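Local coordinates for protein extracellular ligand-binding receptor (Desulfitobacterium hafniense, PDB 4Q6B) that binds leucine and probably serves as the substrate-binding component of an ABC transporter for amino acids, at residues I75-H81 / Y94-V100. Residues are numbered along the deposited sequence; the frame is centred on the assembly and turned at random.
Sequences IQAVIGH and YDQAGLV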
# COMPACT_ATOMS: atom_id res chain seq x y z
N ILE A 75 -8.19 -13.37 -19.67
CA ILE A 75 -7.84 -12.40 -18.63
C ILE A 75 -7.13 -11.18 -19.26
O ILE A 75 -6.07 -11.36 -19.90
CB ILE A 75 -6.92 -13.09 -17.59
CG1 ILE A 75 -7.65 -14.29 -16.95
CG2 ILE A 75 -6.48 -12.12 -16.52
CD1 ILE A 75 -8.80 -13.87 -15.99
N GLN A 76 -7.72 -9.98 -19.07
CA GLN A 76 -7.22 -8.77 -19.76
C GLN A 76 -6.13 -8.09 -18.98
O GLN A 76 -5.30 -7.38 -19.56
CB GLN A 76 -8.35 -7.76 -19.99
CG GLN A 76 -9.58 -8.34 -20.77
CD GLN A 76 -9.34 -8.67 -22.25
OE1 GLN A 76 -8.33 -8.27 -22.85
NE2 GLN A 76 -10.29 -9.40 -22.85
N ALA A 77 -6.14 -8.31 -17.67
CA ALA A 77 -5.21 -7.70 -16.70
C ALA A 77 -5.46 -8.39 -15.35
O ALA A 77 -6.49 -9.06 -15.15
CB ALA A 77 -5.46 -6.20 -16.57
N VAL A 78 -4.51 -8.23 -14.43
CA VAL A 78 -4.62 -8.73 -13.06
C VAL A 78 -4.37 -7.64 -12.03
O VAL A 78 -3.42 -6.85 -12.15
CB VAL A 78 -3.61 -9.92 -12.84
CG1 VAL A 78 -3.58 -10.44 -11.35
CG2 VAL A 78 -3.97 -11.02 -13.79
N ILE A 79 -5.23 -7.63 -11.00
CA ILE A 79 -5.09 -6.76 -9.82
C ILE A 79 -4.55 -7.66 -8.72
O ILE A 79 -5.15 -8.68 -8.40
CB ILE A 79 -6.46 -6.18 -9.37
CG1 ILE A 79 -6.92 -5.18 -10.43
CG2 ILE A 79 -6.28 -5.36 -8.07
CD1 ILE A 79 -8.31 -4.66 -10.20
N GLY A 80 -3.38 -7.31 -8.19
CA GLY A 80 -2.77 -8.07 -7.11
C GLY A 80 -1.25 -7.92 -7.20
O GLY A 80 -0.80 -7.11 -8.00
N HIS A 81 -0.48 -8.63 -6.35
CA HIS A 81 -1.00 -9.35 -5.18
C HIS A 81 -0.88 -8.38 -3.98
O HIS A 81 -0.57 -7.19 -4.17
CB HIS A 81 -0.18 -10.64 -4.94
CG HIS A 81 -0.31 -11.65 -6.05
ND1 HIS A 81 -0.69 -12.96 -5.80
CD2 HIS A 81 -0.15 -11.55 -7.39
CE1 HIS A 81 -0.75 -13.62 -6.94
NE2 HIS A 81 -0.42 -12.80 -7.92
N TYR A 94 3.80 -12.68 -14.78
CA TYR A 94 2.95 -11.76 -15.53
C TYR A 94 3.74 -11.00 -16.58
O TYR A 94 3.29 -10.89 -17.71
CB TYR A 94 2.32 -10.79 -14.54
CG TYR A 94 1.38 -11.44 -13.54
CD1 TYR A 94 0.24 -12.16 -13.95
CD2 TYR A 94 1.60 -11.30 -12.17
CE1 TYR A 94 -0.61 -12.76 -13.03
CE2 TYR A 94 0.72 -11.83 -11.24
CZ TYR A 94 -0.38 -12.56 -11.68
OH TYR A 94 -1.22 -13.11 -10.73
N ASP A 95 4.95 -10.55 -16.22
CA ASP A 95 5.73 -9.76 -17.18
C ASP A 95 6.13 -10.58 -18.41
O ASP A 95 6.05 -10.11 -19.56
CB ASP A 95 6.96 -9.17 -16.49
CG ASP A 95 7.65 -8.10 -17.34
OD1 ASP A 95 7.05 -7.05 -17.59
OD2 ASP A 95 8.79 -8.32 -17.74
N GLN A 96 6.60 -11.81 -18.17
CA GLN A 96 6.99 -12.65 -19.30
C GLN A 96 5.79 -13.00 -20.17
O GLN A 96 5.94 -13.26 -21.38
CB GLN A 96 7.65 -13.94 -18.79
CG GLN A 96 9.10 -13.81 -18.50
CD GLN A 96 9.93 -14.20 -19.72
OE1 GLN A 96 10.18 -15.39 -19.98
NE2 GLN A 96 10.35 -13.20 -20.49
N ALA A 97 4.60 -13.10 -19.57
CA ALA A 97 3.36 -13.32 -20.36
C ALA A 97 2.77 -12.07 -21.05
O ALA A 97 1.80 -12.17 -21.82
CB ALA A 97 2.27 -13.96 -19.49
N GLY A 98 3.32 -10.90 -20.77
CA GLY A 98 2.79 -9.67 -21.35
C GLY A 98 1.40 -9.42 -20.81
O GLY A 98 0.51 -9.08 -21.58
N LEU A 99 1.20 -9.64 -19.51
CA LEU A 99 -0.09 -9.36 -18.88
C LEU A 99 0.11 -8.38 -17.74
O LEU A 99 0.96 -8.62 -16.88
CB LEU A 99 -0.66 -10.68 -18.34
CG LEU A 99 -2.04 -10.68 -17.68
CD1 LEU A 99 -3.07 -10.22 -18.72
CD2 LEU A 99 -2.33 -12.10 -17.21
N VAL A 100 -0.66 -7.29 -17.73
CA VAL A 100 -0.56 -6.31 -16.65
C VAL A 100 -0.87 -6.91 -15.29
O VAL A 100 -1.85 -7.64 -15.10
CB VAL A 100 -1.48 -5.10 -16.90
CG1 VAL A 100 -1.74 -4.28 -15.58
CG2 VAL A 100 -0.86 -4.22 -17.96
O HOH W 1 -2.74 -6.75 -19.75
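V78 N donates to V100 O at 2.8 Å with an N-H...O angle of 154°, the donor tilted out of the carbonyl plane. One step back, a water continues the pairing, donating to Q76 O and accepting from V100 N, so it fills in where strand 75-79 and the chain leading into strand 101-103 do not bond directly. At the other end, H81 NE2 and Y94 OH share a hydrogen bond of 2.9 Å. The two rings meet at their edges, neither lying over the face of the other, with their planes at 42°, and H81 ND1 is hydrogen-bonded to D55 OD2, so both imidazole nitrogens are held and the ring's rotation is fixed. V78 packs across the phenol at about a right angle: with CG1 anti to the backbone N (chi1 175°), that methyl reaches Y94 OH at 3.6 Å, while CG2 lies 3.9 Å from both Y94 CE1 and L99 CD2. Replacing Y94 with an alanine would probably leave H81 NE2 without its hydroxyl mate and open a gap beside V78. L99 then lays CD1 against I75 O at 3.4 Å, next to the Schellman turn at G98 that ends the helix. This is the beta-alpha-beta crossover of a periplasmic binding protein lobe: helix 84-97 returns the chain to strand 101-103, parallel to 75-79. Helix 59-70 packs F69 on I75 and V78 and A66 on Y94, while helix 311-317 covers A77 and V100.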